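PDB 4P3G: signal recognition particle subunit SRP68 from Chaetomium thermophilum, which binds SRP RNA through the N-terminal domain described here and probably helps the signal recognition particle target nascent proteins to the endoplasmic reticulum. Local coordinates for residues A[85-90]-A[110-115]. Numbering follows the deposited sequence.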
loop_
_atom_site.group_PDB
_atom_site.type_symbol
_atom_site.label_atom_id
_atom_site.label_comp_id
_atom_site.label_asym_id
_atom_site.label_seq_id
_atom_site.Cartn_x
_atom_site.Cartn_y
_atom_site.Cartn_z
ATOM N N ALA A 85 -2.236 30.282 14.017
ATOM C CA ALA A 85 -3.431 31.033 13.643
ATOM C C ALA A 85 -3.081 32.060 12.570
ATOM O O ALA A 85 -3.773 32.219 11.556
ATOM C CB ALA A 85 -3.995 31.729 14.861
ATOM N N HIS A 86 -1.971 32.742 12.800
ATOM C CA HIS A 86 -1.522 33.773 11.894
ATOM C C HIS A 86 -1.238 33.130 10.532
ATOM O O HIS A 86 -1.624 33.656 9.485
ATOM C CB HIS A 86 -0.308 34.494 12.492
ATOM C CG HIS A 86 0.121 35.700 11.725
ATOM N ND1 HIS A 86 -0.616 36.234 10.689
ATOM C CD2 HIS A 86 1.239 36.465 11.821
ATOM C CE1 HIS A 86 0.030 37.264 10.175
ATOM N NE2 HIS A 86 1.160 37.423 10.845
ATOM N N ALA A 87 -0.573 31.981 10.553
ATOM C CA ALA A 87 -0.259 31.272 9.324
ATOM C C ALA A 87 -1.539 30.815 8.626
ATOM O O ALA A 87 -1.660 30.956 7.408
ATOM C CB ALA A 87 0.639 30.110 9.599
HETATM N N MSE A 88 -2.506 30.307 9.389
HETATM C CA MSE A 88 -3.739 29.794 8.790
HETATM C C MSE A 88 -4.621 30.895 8.252
HETATM O O MSE A 88 -5.363 30.689 7.292
HETATM C CB MSE A 88 -4.544 28.962 9.784
HETATM C CG MSE A 88 -3.962 27.586 10.095
HETATM SE SE MSE A 88 -3.600 26.441 8.562
HETATM C CE MSE A 88 -1.700 26.809 8.250
ATOM N N ALA A 89 -4.542 32.063 8.888
ATOM C CA ALA A 89 -5.309 33.227 8.467
ATOM C C ALA A 89 -4.842 33.789 7.126
ATOM O O ALA A 89 -5.668 34.142 6.286
ATOM C CB ALA A 89 -5.252 34.297 9.529
HETATM N N MSE A 90 -3.532 33.884 6.918
HETATM C CA MSE A 90 -3.025 34.365 5.631
HETATM C C MSE A 90 -3.360 33.380 4.524
HETATM O O MSE A 90 -3.792 33.757 3.435
HETATM C CB MSE A 90 -1.522 34.591 5.682
HETATM C CG MSE A 90 -1.117 35.493 6.809
HETATM SE SE MSE A 90 0.792 35.772 6.883
HETATM C CE MSE A 90 1.017 36.790 5.259
ATOM N N VAL A 110 5.216 30.173 6.212
ATOM C CA VAL A 110 6.110 29.128 6.653
ATOM C C VAL A 110 6.862 29.543 7.917
ATOM O O VAL A 110 6.980 28.734 8.836
ATOM C CB VAL A 110 7.071 28.731 5.539
ATOM C CG1 VAL A 110 8.203 27.893 6.094
ATOM C CG2 VAL A 110 6.310 27.954 4.463
ATOM N N SER A 111 7.310 30.805 7.982
ATOM C CA SER A 111 7.992 31.377 9.168
ATOM C C SER A 111 7.218 31.204 10.454
ATOM O O SER A 111 7.797 30.951 11.506
ATOM C CB SER A 111 8.222 32.869 9.011
ATOM O OG SER A 111 9.168 33.152 8.023
ATOM N N ARG A 112 5.909 31.397 10.353
ATOM C CA ARG A 112 5.008 31.325 11.481
ATOM C C ARG A 112 4.949 29.920 11.980
ATOM O O ARG A 112 5.169 29.651 13.160
ATOM C CB ARG A 112 3.597 31.792 11.101
ATOM C CG ARG A 112 3.267 33.249 11.409
ATOM C CD ARG A 112 4.462 34.155 11.202
ATOM N NE ARG A 112 5.158 34.426 12.459
ATOM C CZ ARG A 112 6.401 34.887 12.525
ATOM N NH1 ARG A 112 7.087 35.120 11.404
ATOM N NH2 ARG A 112 6.959 35.102 13.711
ATOM N N LEU A 113 4.664 29.016 11.057
ATOM C CA LEU A 113 4.594 27.601 11.374
ATOM C C LEU A 113 5.909 27.050 11.914
ATOM O O LEU A 113 5.912 26.273 12.861
ATOM C CB LEU A 113 4.187 26.842 10.131
ATOM C CG LEU A 113 2.766 27.087 9.660
ATOM C CD1 LEU A 113 2.610 26.330 8.375
ATOM C CD2 LEU A 113 1.793 26.582 10.688
ATOM N N GLU A 114 7.024 27.454 11.315
ATOM C CA GLU A 114 8.316 26.953 11.759
ATOM C C GLU A 114 8.582 27.460 13.182
ATOM O O GLU A 114 9.167 26.760 14.009
ATOM C CB GLU A 114 9.438 27.359 10.791
ATOM C CG GLU A 114 9.340 26.768 9.393
ATOM C CD GLU A 114 10.523 27.171 8.487
ATOM O OE1 GLU A 114 11.190 28.189 8.770
ATOM O OE2 GLU A 114 10.778 26.492 7.462
ATOM N N LYS A 115 8.139 28.679 13.467
ATOM C CA LYS A 115 8.249 29.227 14.813
ATOM C C LYS A 115 7.375 28.452 15.797
ATOM O O LYS A 115 7.804 28.104 16.892
ATOM C CB LYS A 115 7.831 30.683 14.829
ATOM C CG LYS A 115 7.971 31.280 16.213
ATOM C CD LYS A 115 7.322 32.613 16.303
ATOM C CE LYS A 115 7.489 33.182 17.680
ATOM N NZ LYS A 115 6.785 34.473 17.722
#
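A87 points its CB between R112 and L113, at the closest CA approach of an antiparallel pair formed by helices 71-93 and 103-128 in the tetratricopeptide-like, all-helical RNA-binding domain of SRP68. A87 CB lies 3.7 Å from R112 CB and equally close to L113 CG. The small alanine side chain is consistent with the close approach: the CA atoms of A87 and R112 lie 5.7 Å apart, and the two short axes approach to 8.3 Å at an angle of 154°.

To one side of the alanine, H86 meets the aliphatic part of R112. The imidazole swings out with CG anti to the backbone N (chi1 -172°), and its CD2 comes 3.8 Å from R112 CG. The arginine chain is bent at chi2 and chi3; the contact is made by its methylenes CG and CD, while the guanidinium plane is turned 43° from the imidazole. H86 NE2 and R112 NE remain 5.3 Å apart; if the histidine were protonated, the two charges would probably repel weakly. The H86 ring also meets that of H108, on the same helix as R112, roughly perpendicularly.

On the buried side L113 meets A87 with its branch, CD2 3.9 Å from A87 CB. L113 also packs on A153 and E156 of helix 136-156; A85 and M88 in turn pack on helix 27-44. Selenomethionine M88 makes the loosest touch, its CE methyl 4.3 Å from L113 CD2.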